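PDB 2YY7: L-threonine dehydrogenase from Flavobacterium frigidimaris, which binds NAD in a Rossmann-type fold and probably uses it to oxidise L-threonine at its 3-hydroxyl group. Local coordinates for residues L74-L78 against L93-L98; S167-P171 against S238-L242; G172-W176 against A188-Y193. All coordinates share one frame; numbering follows the deposited sequence.

Contact 1. Residues L74-L78 against L93-L98; sequences LMAAL and LNMNSL. With NAD (nicotinamide-adenine-dinucleotide), chain E.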
loop_
_atom_site.group_PDB
_atom_site.type_symbol
_atom_site.label_atom_id
_atom_site.label_comp_id
_atom_site.label_asym_id
_atom_site.label_seq_id
_atom_site.Cartn_x
_atom_site.Cartn_y
_atom_site.Cartn_z
ATOM N N LEU A 74 -0.425 6.896 -18.319
ATOM C CA LEU A 74 0.411 5.722 -18.046
ATOM C C LEU A 74 -0.446 4.467 -17.926
ATOM O O LEU A 74 -1.015 4.179 -16.869
ATOM C CB LEU A 74 1.200 5.935 -16.754
ATOM C CG LEU A 74 2.034 4.771 -16.201
ATOM C CD1 LEU A 74 3.092 4.351 -17.205
ATOM C CD2 LEU A 74 2.685 5.204 -14.900
ATOM N N MET A 75 -0.521 3.714 -19.014
ATOM C CA MET A 75 -1.332 2.509 -19.054
ATOM C C MET A 75 -0.529 1.229 -18.885
ATOM O O MET A 75 -1.102 0.172 -18.649
ATOM C CB MET A 75 -2.096 2.452 -20.378
ATOM C CG MET A 75 -2.785 3.759 -20.737
ATOM S SD MET A 75 -3.902 4.340 -19.434
ATOM C CE MET A 75 -5.385 3.415 -19.828
ATOM N N ALA A 76 0.791 1.321 -19.001
ATOM C CA ALA A 76 1.646 0.143 -18.881
ATOM C C ALA A 76 1.694 -0.428 -17.469
ATOM O O ALA A 76 1.868 0.303 -16.496
ATOM C CB ALA A 76 3.069 0.471 -19.365
ATOM N N ALA A 77 1.545 -1.747 -17.377
ATOM C CA ALA A 77 1.567 -2.471 -16.106
ATOM C C ALA A 77 1.142 -3.901 -16.389
ATOM O O ALA A 77 0.584 -4.175 -17.449
ATOM C CB ALA A 77 0.589 -1.846 -15.116
ATOM N N LEU A 78 1.418 -4.806 -15.454
ATOM C CA LEU A 78 0.988 -6.196 -15.590
ATOM C C LEU A 78 -0.337 -6.284 -14.828
ATOM O O LEU A 78 -0.482 -5.687 -13.760
ATOM C CB LEU A 78 2.014 -7.159 -14.979
ATOM C CG LEU A 78 3.382 -7.264 -15.662
ATOM C CD1 LEU A 78 4.136 -8.465 -15.110
ATOM C CD2 LEU A 78 3.205 -7.423 -17.162
ATOM N N LEU A 93 7.628 -3.047 -12.359
ATOM C CA LEU A 93 7.015 -2.261 -13.433
ATOM C C LEU A 93 5.881 -1.345 -12.970
ATOM O O LEU A 93 5.892 -0.143 -13.235
ATOM C CB LEU A 93 6.469 -3.187 -14.527
ATOM C CG LEU A 93 5.629 -2.498 -15.609
ATOM C CD1 LEU A 93 6.519 -1.576 -16.430
ATOM C CD2 LEU A 93 4.978 -3.543 -16.510
ATOM N N ASN A 94 4.895 -1.925 -12.296
ATOM C CA ASN A 94 3.744 -1.161 -11.841
ATOM C C ASN A 94 4.096 0.023 -10.941
ATOM O O ASN A 94 3.505 1.095 -11.074
ATOM C CB ASN A 94 2.750 -2.090 -11.133
ATOM C CG ASN A 94 2.143 -3.124 -12.076
ATOM O OD1 ASN A 94 2.608 -3.312 -13.202
ATOM N ND2 ASN A 94 1.106 -3.801 -11.613
ATOM N N MET A 95 5.057 -0.158 -10.036
ATOM C CA MET A 95 5.441 0.924 -9.133
ATOM C C MET A 95 6.430 1.927 -9.714
ATOM O O MET A 95 6.205 3.139 -9.648
ATOM C CB MET A 95 6.036 0.365 -7.829
ATOM C CG MET A 95 5.057 -0.407 -6.948
ATOM S SD MET A 95 3.505 0.479 -6.646
ATOM C CE MET A 95 4.063 1.927 -5.717
ATOM N N ASN A 96 7.526 1.429 -10.275
ATOM C CA ASN A 96 8.557 2.312 -10.802
ATOM C C ASN A 96 8.155 3.123 -12.021
ATOM O O ASN A 96 8.635 4.239 -12.197
ATOM C CB ASN A 96 9.851 1.529 -11.060
ATOM C CG ASN A 96 10.520 1.086 -9.760
ATOM O OD1 ASN A 96 10.644 1.872 -8.823
ATOM N ND2 ASN A 96 10.947 -0.170 -9.702
ATOM N N SER A 97 7.272 2.586 -12.857
ATOM C CA SER A 97 6.822 3.340 -14.021
ATOM C C SER A 97 6.011 4.532 -13.507
ATOM O O SER A 97 6.080 5.630 -14.057
ATOM C CB SER A 97 5.960 2.461 -14.932
ATOM O OG SER A 97 4.776 2.032 -14.276
ATOM N N LEU A 98 5.243 4.311 -12.442
ATOM C CA LEU A 98 4.434 5.380 -11.858
ATOM C C LEU A 98 5.324 6.432 -11.211
ATOM O O LEU A 98 5.064 7.631 -11.334
ATOM C CB LEU A 98 3.459 4.821 -10.815
ATOM C CG LEU A 98 2.598 5.842 -10.062
ATOM C CD1 LEU A 98 1.735 6.645 -11.037
ATOM C CD2 LEU A 98 1.719 5.106 -9.055
HETATM P PA NAD E . -2.740 -4.550 -21.447
HETATM O O1A NAD E . -3.729 -4.967 -22.480
HETATM O O2A NAD E . -1.990 -5.656 -20.797
HETATM O O5B NAD E . -1.792 -3.410 -22.001
HETATM C C5B NAD E . -0.574 -3.107 -21.384
HETATM C C4B NAD E . 0.364 -2.509 -22.404
HETATM O O4B NAD E . 1.520 -2.041 -21.706
HETATM C C3B NAD E . 0.816 -3.550 -23.456
HETATM O O3B NAD E . 0.602 -3.075 -24.797
HETATM C C2B NAD E . 2.288 -3.789 -23.096
HETATM O O2B NAD E . 3.080 -4.108 -24.227
HETATM C C1B NAD E . 2.666 -2.447 -22.451
HETATM N N9A NAD E . 3.878 -2.535 -21.623
HETATM C C8A NAD E . 4.197 -3.559 -20.731
HETATM N N7A NAD E . 5.393 -3.281 -20.193
HETATM C C5A NAD E . 5.809 -2.104 -20.712
HETATM C C6A NAD E . 6.979 -1.385 -20.528
HETATM N N6A NAD E . 7.949 -1.865 -19.780
HETATM N N1A NAD E . 7.159 -0.215 -21.219
HETATM C C2A NAD E . 6.190 0.257 -22.091
HETATM N N3A NAD E . 5.030 -0.460 -22.311
HETATM C C4A NAD E . 4.868 -1.634 -21.618
HETATM O O3 NAD E . -3.513 -3.823 -20.243
HETATM P PN NAD E . -4.848 -2.902 -20.283
HETATM O O1N NAD E . -4.838 -1.935 -21.431
HETATM O O2N NAD E . -5.984 -3.826 -20.017
HETATM O O5D NAD E . -4.657 -2.040 -18.920
HETATM C C5D NAD E . -4.033 -0.749 -18.948
HETATM C C4D NAD E . -4.085 -0.143 -17.519
HETATM O O4D NAD E . -5.415 -0.169 -17.032
HETATM C C3D NAD E . -3.274 -0.934 -16.488
HETATM O O3D NAD E . -2.746 -0.020 -15.531
HETATM C C2D NAD E . -4.314 -1.774 -15.786
HETATM O O2D NAD E . -3.805 -2.167 -14.534
HETATM C C1D NAD E . -5.519 -0.833 -15.754
HETATM N N1N NAD E . -6.769 -1.611 -15.592
HETATM C C2N NAD E . -7.219 -2.410 -16.624
HETATM C C3N NAD E . -8.393 -3.137 -16.462
HETATM C C7N NAD E . -8.971 -3.923 -17.608
HETATM O O7N NAD E . -10.100 -4.666 -17.304
HETATM N N7N NAD E . -8.405 -3.946 -18.827
HETATM C C4N NAD E . -9.103 -3.077 -15.249
HETATM C C5N NAD E . -8.649 -2.242 -14.223
HETATM C C6N NAD E . -7.477 -1.531 -14.387
HETATM O O HOH W 1 1.892 1.436 -13.487
#

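Contact 2. Residues S167-P171 against S238-L242; sequences SIRYP and SSYNL. With NAD (nicotinamide-adenine-dinucleotide), chain E.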
loop_
_atom_site.group_PDB
_atom_site.type_symbol
_atom_site.label_atom_id
_atom_site.label_comp_id
_atom_site.label_asym_id
_atom_site.label_seq_id
_atom_site.Cartn_x
_atom_site.Cartn_y
_atom_site.Cartn_z
ATOM N N SER A 167 -7.036 9.694 -11.312
ATOM C CA SER A 167 -7.170 8.249 -11.423
ATOM C C SER A 167 -8.582 7.717 -11.207
ATOM O O SER A 167 -9.412 8.351 -10.556
ATOM C CB SER A 167 -6.241 7.578 -10.406
ATOM O OG SER A 167 -6.303 6.162 -10.504
ATOM N N ILE A 168 -8.840 6.545 -11.779
ATOM C CA ILE A 168 -10.113 5.865 -11.611
ATOM C C ILE A 168 -9.851 4.368 -11.446
ATOM O O ILE A 168 -8.928 3.807 -12.046
ATOM C CB ILE A 168 -11.090 6.103 -12.806
ATOM C CG1 ILE A 168 -10.424 5.748 -14.129
ATOM C CG2 ILE A 168 -11.545 7.561 -12.830
ATOM C CD1 ILE A 168 -11.277 6.121 -15.336
ATOM N N ARG A 169 -10.651 3.734 -10.601
ATOM C CA ARG A 169 -10.522 2.309 -10.353
ATOM C C ARG A 169 -11.407 1.566 -11.356
ATOM O O ARG A 169 -12.549 1.220 -11.051
ATOM C CB ARG A 169 -10.950 1.997 -8.909
ATOM C CG ARG A 169 -10.063 2.645 -7.834
ATOM C CD ARG A 169 -10.743 2.619 -6.454
ATOM N NE ARG A 169 -9.907 3.197 -5.399
ATOM C CZ ARG A 169 -10.379 3.715 -4.266
ATOM N NH1 ARG A 169 -11.687 3.730 -4.029
ATOM N NH2 ARG A 169 -9.547 4.236 -3.373
ATOM N N TYR A 170 -10.889 1.335 -12.565
ATOM C CA TYR A 170 -11.664 0.632 -13.594
ATOM C C TYR A 170 -12.152 -0.741 -13.133
ATOM O O TYR A 170 -11.409 -1.486 -12.493
ATOM C CB TYR A 170 -10.835 0.322 -14.845
ATOM C CG TYR A 170 -10.268 1.453 -15.678
ATOM C CD1 TYR A 170 -11.078 2.467 -16.194
ATOM C CD2 TYR A 170 -8.927 1.432 -16.049
ATOM C CE1 TYR A 170 -10.546 3.433 -17.072
ATOM C CE2 TYR A 170 -8.396 2.378 -16.915
ATOM C CZ TYR A 170 -9.202 3.372 -17.423
ATOM O OH TYR A 170 -8.638 4.294 -18.280
ATOM N N PRO A 171 -13.413 -1.088 -13.434
ATOM C CA PRO A 171 -13.867 -2.419 -13.028
ATOM C C PRO A 171 -13.383 -3.326 -14.174
ATOM O O PRO A 171 -12.553 -2.897 -14.974
ATOM C CB PRO A 171 -15.390 -2.272 -12.978
ATOM C CG PRO A 171 -15.676 -1.190 -13.949
ATOM C CD PRO A 171 -14.557 -0.203 -13.717
ATOM N N SER A 238 -6.575 10.138 -4.837
ATOM C CA SER A 238 -6.078 8.774 -4.760
ATOM C C SER A 238 -6.609 8.190 -6.071
ATOM O O SER A 238 -5.912 8.198 -7.086
ATOM C CB SER A 238 -6.679 8.055 -3.543
ATOM O OG SER A 238 -8.083 8.252 -3.465
ATOM N N SER A 239 -7.851 7.711 -6.053
ATOM C CA SER A 239 -8.489 7.180 -7.258
ATOM C C SER A 239 -9.994 7.092 -7.025
ATOM O O SER A 239 -10.443 6.778 -5.919
ATOM C CB SER A 239 -7.937 5.800 -7.620
ATOM O OG SER A 239 -8.381 5.401 -8.914
ATOM N N TYR A 240 -10.763 7.377 -8.071
ATOM C CA TYR A 240 -12.221 7.351 -8.001
ATOM C C TYR A 240 -12.835 5.985 -8.256
ATOM O O TYR A 240 -12.412 5.265 -9.163
ATOM C CB TYR A 240 -12.817 8.310 -9.040
ATOM C CG TYR A 240 -12.900 9.757 -8.624
ATOM C CD1 TYR A 240 -14.013 10.239 -7.935
ATOM C CD2 TYR A 240 -11.882 10.651 -8.940
ATOM C CE1 TYR A 240 -14.111 11.585 -7.574
ATOM C CE2 TYR A 240 -11.968 11.996 -8.583
ATOM C CZ TYR A 240 -13.086 12.453 -7.903
ATOM O OH TYR A 240 -13.182 13.781 -7.564
ATOM N N ASN A 241 -13.827 5.624 -7.448
ATOM C CA ASN A 241 -14.549 4.384 -7.678
ATOM C C ASN A 241 -15.244 4.706 -9.007
ATOM O O ASN A 241 -15.586 5.862 -9.260
ATOM C CB ASN A 241 -15.601 4.150 -6.585
ATOM C CG ASN A 241 -15.144 3.161 -5.518
ATOM O OD1 ASN A 241 -14.006 2.695 -5.527
ATOM N ND2 ASN A 241 -16.038 2.842 -4.594
ATOM N N LEU A 242 -15.433 3.704 -9.854
ATOM C CA LEU A 242 -16.082 3.908 -11.146
ATOM C C LEU A 242 -16.933 2.677 -11.445
ATOM O O LEU A 242 -16.447 1.552 -11.382
ATOM C CB LEU A 242 -15.029 4.089 -12.247
ATOM C CG LEU A 242 -15.556 4.545 -13.611
ATOM C CD1 LEU A 242 -15.799 6.051 -13.583
ATOM C CD2 LEU A 242 -14.545 4.204 -14.701
HETATM P PA NAD E . -2.740 -4.550 -21.447
HETATM O O1A NAD E . -3.729 -4.967 -22.480
HETATM O O2A NAD E . -1.990 -5.656 -20.797
HETATM O O5B NAD E . -1.792 -3.410 -22.001
HETATM C C5B NAD E . -0.574 -3.107 -21.384
HETATM C C4B NAD E . 0.364 -2.509 -22.404
HETATM O O4B NAD E . 1.520 -2.041 -21.706
HETATM C C3B NAD E . 0.816 -3.550 -23.456
HETATM O O3B NAD E . 0.602 -3.075 -24.797
HETATM C C2B NAD E . 2.288 -3.789 -23.096
HETATM O O2B NAD E . 3.080 -4.108 -24.227
HETATM C C1B NAD E . 2.666 -2.447 -22.451
HETATM N N9A NAD E . 3.878 -2.535 -21.623
HETATM C C8A NAD E . 4.197 -3.559 -20.731
HETATM N N7A NAD E . 5.393 -3.281 -20.193
HETATM C C5A NAD E . 5.809 -2.104 -20.712
HETATM C C6A NAD E . 6.979 -1.385 -20.528
HETATM N N6A NAD E . 7.949 -1.865 -19.780
HETATM N N1A NAD E . 7.159 -0.215 -21.219
HETATM C C2A NAD E . 6.190 0.257 -22.091
HETATM N N3A NAD E . 5.030 -0.460 -22.311
HETATM C C4A NAD E . 4.868 -1.634 -21.618
HETATM O O3 NAD E . -3.513 -3.823 -20.243
HETATM P PN NAD E . -4.848 -2.902 -20.283
HETATM O O1N NAD E . -4.838 -1.935 -21.431
HETATM O O2N NAD E . -5.984 -3.826 -20.017
HETATM O O5D NAD E . -4.657 -2.040 -18.920
HETATM C C5D NAD E . -4.033 -0.749 -18.948
HETATM C C4D NAD E . -4.085 -0.143 -17.519
HETATM O O4D NAD E . -5.415 -0.169 -17.032
HETATM C C3D NAD E . -3.274 -0.934 -16.488
HETATM O O3D NAD E . -2.746 -0.020 -15.531
HETATM C C2D NAD E . -4.314 -1.774 -15.786
HETATM O O2D NAD E . -3.805 -2.167 -14.534
HETATM C C1D NAD E . -5.519 -0.833 -15.754
HETATM N N1N NAD E . -6.769 -1.611 -15.592
HETATM C C2N NAD E . -7.219 -2.410 -16.624
HETATM C C3N NAD E . -8.393 -3.137 -16.462
HETATM C C7N NAD E . -8.971 -3.923 -17.608
HETATM O O7N NAD E . -10.100 -4.666 -17.304
HETATM N N7N NAD E . -8.405 -3.946 -18.827
HETATM C C4N NAD E . -9.103 -3.077 -15.249
HETATM C C5N NAD E . -8.649 -2.242 -14.223
HETATM C C6N NAD E . -7.477 -1.531 -14.387
HETATM O O HOH W 2 -14.622 0.929 -9.551
#

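Contact 3. Residues G172-W176 against A188-Y193; sequences GLISW and AVDIFY. With NAD (nicotinamide-adenine-dinucleotide), chain E.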
loop_
_atom_site.group_PDB
_atom_site.type_symbol
_atom_site.label_atom_id
_atom_site.label_comp_id
_atom_site.label_asym_id
_atom_site.label_seq_id
_atom_site.Cartn_x
_atom_site.Cartn_y
_atom_site.Cartn_z
ATOM N N GLY A 172 -13.863 -4.562 -14.260
ATOM C CA GLY A 172 -13.429 -5.424 -15.353
ATOM C C GLY A 172 -13.875 -4.820 -16.679
ATOM O O GLY A 172 -15.059 -4.525 -16.846
ATOM N N LEU A 173 -12.949 -4.641 -17.621
ATOM C CA LEU A 173 -13.288 -4.035 -18.914
ATOM C C LEU A 173 -13.488 -5.022 -20.063
ATOM O O LEU A 173 -12.780 -6.022 -20.179
ATOM C CB LEU A 173 -12.224 -3.002 -19.316
ATOM C CG LEU A 173 -11.972 -1.832 -18.365
ATOM C CD1 LEU A 173 -11.112 -0.793 -19.076
ATOM C CD2 LEU A 173 -13.291 -1.206 -17.927
ATOM N N ILE A 174 -14.443 -4.704 -20.931
ATOM C CA ILE A 174 -14.793 -5.552 -22.066
ATOM C C ILE A 174 -14.637 -4.820 -23.402
ATOM O O ILE A 174 -15.161 -3.721 -23.579
ATOM C CB ILE A 174 -16.248 -6.042 -21.900
ATOM C CG1 ILE A 174 -16.371 -6.797 -20.568
ATOM C CG2 ILE A 174 -16.648 -6.940 -23.068
ATOM C CD1 ILE A 174 -17.776 -6.824 -19.985
ATOM N N SER A 175 -13.913 -5.425 -24.339
ATOM C CA SER A 175 -13.704 -4.798 -25.640
ATOM C C SER A 175 -13.616 -5.813 -26.775
ATOM O O SER A 175 -13.446 -7.010 -26.544
ATOM C CB SER A 175 -12.429 -3.957 -25.628
ATOM O OG SER A 175 -11.291 -4.790 -25.508
ATOM N N TRP A 176 -13.706 -5.304 -28.002
ATOM C CA TRP A 176 -13.668 -6.116 -29.215
ATOM C C TRP A 176 -12.461 -5.848 -30.117
ATOM O O TRP A 176 -12.156 -6.653 -30.995
ATOM C CB TRP A 176 -14.939 -5.862 -30.035
ATOM C CG TRP A 176 -15.154 -4.397 -30.317
ATOM C CD1 TRP A 176 -15.915 -3.521 -29.590
ATOM C CD2 TRP A 176 -14.531 -3.622 -31.350
ATOM N NE1 TRP A 176 -15.801 -2.251 -30.106
ATOM C CE2 TRP A 176 -14.957 -2.284 -31.185
ATOM C CE3 TRP A 176 -13.651 -3.927 -32.399
ATOM C CZ2 TRP A 176 -14.532 -1.251 -32.031
ATOM C CZ3 TRP A 176 -13.230 -2.897 -33.242
ATOM C CH2 TRP A 176 -13.673 -1.576 -33.049
ATOM N N ALA A 188 -15.139 -12.294 -19.616
ATOM C CA ALA A 188 -16.240 -11.521 -20.194
ATOM C C ALA A 188 -15.953 -11.079 -21.629
ATOM O O ALA A 188 -16.837 -10.575 -22.322
ATOM C CB ALA A 188 -16.551 -10.309 -19.318
ATOM N N VAL A 189 -14.704 -11.244 -22.054
ATOM C CA VAL A 189 -14.302 -10.912 -23.413
ATOM C C VAL A 189 -14.211 -12.235 -24.174
ATOM O O VAL A 189 -14.813 -12.399 -25.235
ATOM C CB VAL A 189 -12.930 -10.201 -23.441
ATOM C CG1 VAL A 189 -12.465 -10.001 -24.888
ATOM C CG2 VAL A 189 -13.037 -8.857 -22.733
ATOM N N ASP A 190 -13.474 -13.182 -23.606
ATOM C CA ASP A 190 -13.293 -14.496 -24.219
ATOM C C ASP A 190 -14.619 -15.166 -24.589
ATOM O O ASP A 190 -14.752 -15.750 -25.666
ATOM C CB ASP A 190 -12.516 -15.407 -23.268
ATOM C CG ASP A 190 -11.067 -14.990 -23.110
ATOM O OD1 ASP A 190 -10.387 -15.554 -22.227
ATOM O OD2 ASP A 190 -10.610 -14.108 -23.866
ATOM N N ILE A 191 -15.593 -15.076 -23.690
ATOM C CA ILE A 191 -16.901 -15.683 -23.902
ATOM C C ILE A 191 -17.511 -15.256 -25.234
ATOM O O ILE A 191 -18.225 -16.029 -25.869
ATOM C CB ILE A 191 -17.864 -15.322 -22.746
ATOM C CG1 ILE A 191 -19.134 -16.170 -22.832
ATOM C CG2 ILE A 191 -18.196 -13.838 -22.788
ATOM C CD1 ILE A 191 -20.060 -15.993 -21.637
ATOM N N PHE A 192 -17.233 -14.027 -25.657
ATOM C CA PHE A 192 -17.760 -13.541 -26.928
ATOM C C PHE A 192 -17.041 -14.199 -28.107
ATOM O O PHE A 192 -17.680 -14.641 -29.059
ATOM C CB PHE A 192 -17.636 -12.011 -27.009
ATOM C CG PHE A 192 -18.727 -11.270 -26.267
ATOM C CD1 PHE A 192 -19.994 -11.127 -26.826
ATOM C CD2 PHE A 192 -18.490 -10.728 -25.004
ATOM C CE1 PHE A 192 -21.012 -10.454 -26.139
ATOM C CE2 PHE A 192 -19.500 -10.055 -24.310
ATOM C CZ PHE A 192 -20.763 -9.919 -24.879
ATOM N N TYR A 193 -15.717 -14.283 -28.042
ATOM C CA TYR A 193 -14.966 -14.898 -29.130
ATOM C C TYR A 193 -15.285 -16.381 -29.306
ATOM O O TYR A 193 -15.414 -16.862 -30.435
ATOM C CB TYR A 193 -13.458 -14.711 -28.922
ATOM C CG TYR A 193 -12.992 -13.296 -29.192
ATOM C CD1 TYR A 193 -13.048 -12.317 -28.201
ATOM C CD2 TYR A 193 -12.544 -12.921 -30.459
ATOM C CE1 TYR A 193 -12.670 -10.998 -28.465
ATOM C CE2 TYR A 193 -12.168 -11.609 -30.733
ATOM C CZ TYR A 193 -12.235 -10.652 -29.733
ATOM O OH TYR A 193 -11.885 -9.350 -30.010
HETATM P PA NAD E . -2.740 -4.550 -21.447
HETATM O O1A NAD E . -3.729 -4.967 -22.480
HETATM O O2A NAD E . -1.990 -5.656 -20.797
HETATM O O5B NAD E . -1.792 -3.410 -22.001
HETATM C C5B NAD E . -0.574 -3.107 -21.384
HETATM C C4B NAD E . 0.364 -2.509 -22.404
HETATM O O4B NAD E . 1.520 -2.041 -21.706
HETATM C C3B NAD E . 0.816 -3.550 -23.456
HETATM O O3B NAD E . 0.602 -3.075 -24.797
HETATM C C2B NAD E . 2.288 -3.789 -23.096
HETATM O O2B NAD E . 3.080 -4.108 -24.227
HETATM C C1B NAD E . 2.666 -2.447 -22.451
HETATM N N9A NAD E . 3.878 -2.535 -21.623
HETATM C C8A NAD E . 4.197 -3.559 -20.731
HETATM N N7A NAD E . 5.393 -3.281 -20.193
HETATM C C5A NAD E . 5.809 -2.104 -20.712
HETATM C C6A NAD E . 6.979 -1.385 -20.528
HETATM N N6A NAD E . 7.949 -1.865 -19.780
HETATM N N1A NAD E . 7.159 -0.215 -21.219
HETATM C C2A NAD E . 6.190 0.257 -22.091
HETATM N N3A NAD E . 5.030 -0.460 -22.311
HETATM C C4A NAD E . 4.868 -1.634 -21.618
HETATM O O3 NAD E . -3.513 -3.823 -20.243
HETATM P PN NAD E . -4.848 -2.902 -20.283
HETATM O O1N NAD E . -4.838 -1.935 -21.431
HETATM O O2N NAD E . -5.984 -3.826 -20.017
HETATM O O5D NAD E . -4.657 -2.040 -18.920
HETATM C C5D NAD E . -4.033 -0.749 -18.948
HETATM C C4D NAD E . -4.085 -0.143 -17.519
HETATM O O4D NAD E . -5.415 -0.169 -17.032
HETATM C C3D NAD E . -3.274 -0.934 -16.488
HETATM O O3D NAD E . -2.746 -0.020 -15.531
HETATM C C2D NAD E . -4.314 -1.774 -15.786
HETATM O O2D NAD E . -3.805 -2.167 -14.534
HETATM C C1D NAD E . -5.519 -0.833 -15.754
HETATM N N1N NAD E . -6.769 -1.611 -15.592
HETATM C C2N NAD E . -7.219 -2.410 -16.624
HETATM C C3N NAD E . -8.393 -3.137 -16.462
HETATM C C7N NAD E . -8.971 -3.923 -17.608
HETATM O O7N NAD E . -10.100 -4.666 -17.304
HETATM N N7N NAD E . -8.405 -3.946 -18.827
HETATM C C4N NAD E . -9.103 -3.077 -15.249
HETATM C C5N NAD E . -8.649 -2.242 -14.223
HETATM C C6N NAD E . -7.477 -1.531 -14.387
HETATM O O HOH W 3 -11.395 -7.979 -27.818
#

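Contact 1. Residues L74-L78 against L93-L98
Asn-94 grips the backbone of Leu-78 with both ends of its amide. OD1 of Asn-94 takes the N-H of Leu-78 at 3.0 Å, in the carbonyl plane and on a lone pair, with 158° at the hydrogen. From the same amide, ND2 of Asn-94 donates a hydrogen bond to O of Leu-78 at 3.3 Å; this bond is straighter, at 167°, and lies close to the amide plane. CG of Asn-94 stands beside its own backbone N (chi1 -65°), which brings the amide to the loop, where OD1 also rests on the methyl of Ala-77. ND2 is shared with Ser-146 OG of helix 142-161, so the amide has a second partner.

Next to this clasp, CD2 of Leu-93 lies 3.6 Å from CA of Ala-77 and meets CG of Leu-78, the two leucines crossing at about a right angle. The other methyl, CD1 of Leu-93, reaches N6A of the adenine at 3.7 Å. Ala-76 also borders the adenine, its CB against C4A of NAD. At the far end, Leu-74 sends CD2 against the helix backbone, to CA of Leu-98 at 3.5 Å and to O of Ser-97. A water lies 3.2 Å from Ala-76 O and 2.9 Å from Asn-94 O, placed to bridge loop and helix. Close by, OG of Ser-97 folds back to O of Leu-93 at 2.7 Å, on the opposite face of that carbonyl from the N-H of Ser-97.

Here the loop leaving strand 71-74 of the Rossmann fold is fastened to helix 87-106, beside the cofactor. N and O of Leu-78 are thus both held by the Asn-94 amide, while Ala-76 CB and Leu-93 CD1 give the adenine of NAD an apolar border.

Contact 2. Residues S167-P171 against S238-L242
Strand 164-174 of the Rossmann-type sheet pairs in parallel with the short, weakly bonded strand 240-241. Two backbone bonds carry the pairing: N of Tyr-240 to O of Ser-167 at 3.0 Å, and N of Arg-169 to O of Tyr-240 at 2.7 Å, both nearly straight at the hydrogen (172°). Ile-168 pairs with Tyr-240 between them.

Beside this bridge OG of Ser-239 donates to OG of Ser-167 at 2.7 Å, and the latter hydroxyl is also bonded to Trp-115 O on the neighbouring strand 112-118.

The side chain of Arg-169, extended from CG to NE, runs across the shorter strand. Its NH1 meets OD1 of Asn-241 at 2.9 Å; the oxygen lies in the guanidinium plane, although NH1 stands above the amide plane, the two planes being 66° apart. Over the guanidinium centre sits O of Ser-239, 3.5 Å above the plane. Glu-151 of helix 142-161 completes the setting with a salt bridge to NH2.

Where Ile-168 and Tyr-240 set their side chains, CD1 of Ile-168 touches CD2 of Leu-242 at 3.8 Å. CD2 of Leu-242 also lies at the edge of the Tyr-170 ring, whose OH is bonded to Thr-223. CD2 of Tyr-170 approaches C6N of the nicotinamide at 3.7 Å, in the plane of the tyrosine ring.

Beyond the bridge along the strands a water donates to Arg-169 O and accepts from Leu-242 N, linking the parting chains. A buried arginine is therefore probably kept charged by Glu-151 and further stabilised by neutral oxygens, while Tyr-170, backed by Leu-242, adjoins the nicotinamide.

Contact 3. Residues G172-W176 against A188-Y193
Ile-174 and Val-189 lie alongside, their side chains running opposite ways, branch against branch. CG2 of Ile-174 comes within 4.1 Å of CG2 of Val-189, and the same valine methyl presses on CA of Ile-174 and on O of Leu-173. On the other branch of the isoleucine, CG1 stands beside the backbone N (chi1 -58°) and carries the chain over Ala-188, with CG1 of Ile-174 3.7 Å from CB of Ala-188 and CD1 nearly as close. CG2 of Ile-174 also approaches O of Ala-188 and, more distantly, the Phe-192 ring, which it meets obliquely. An alanine in place of Ile-174 would lose the outer branches and is likely to open a gap beside CB of Ala-188 and CG2 of Val-189.

The segments belong to the end of strand 164-174 with the loop that follows, and to helix 187-197, which runs roughly along the strand at 27°, the axes 8.7 Å apart at their closest. Helix 187-197 thus packs by small and branched side chains against the Rossmann-type sheet, with Met-303 and Met-307 of helix 300-311 also touching Ile-174.

Leu-173 turns its side chain away from the helix, and its CB and CG lie against the carboxamide of the cofactor. Independently, the backbone N of Leu-173 donates to O7N of NAD at 2.9 Å, with 155° at the hydrogen.

Further along, CG1 of Val-189 rests on O of Ser-175 at 3.6 Å. A water donates to that oxygen at 2.6 Å and is hydrogen-bonded to OH of Tyr-193. The tyrosine comes in edge first, with O of Ser-175 and O of Trp-176 near its ring plane; its OH is 2.9 Å from Trp-176 O. The hydroxyl of Ser-175 itself is bonded to Gln-13, an NAD-binding residue.

Overall arrangement
From the N terminus, contact 1 closes first: the chain leaves strand 71-74, passes through helix 80-85 and returns along helix 87-106 to meet its own loop. Strand 164-174 then opens contact 2 and, directly afterwards, contact 3. Contact 3 closes soon, when helix 187-197 comes back to the strand end; contact 2 waits until strand 240-241, so the shorter loop lies wholly within the longer one, and contact 1 precedes both. Contacts 1 and 2 touch, Met-75 CE lying 3.7 Å from Tyr-170 OH, whereas contacts 1 and 3 stand on opposite sides of the chain's centre. All three reach NAD, from adenine to carboxamide.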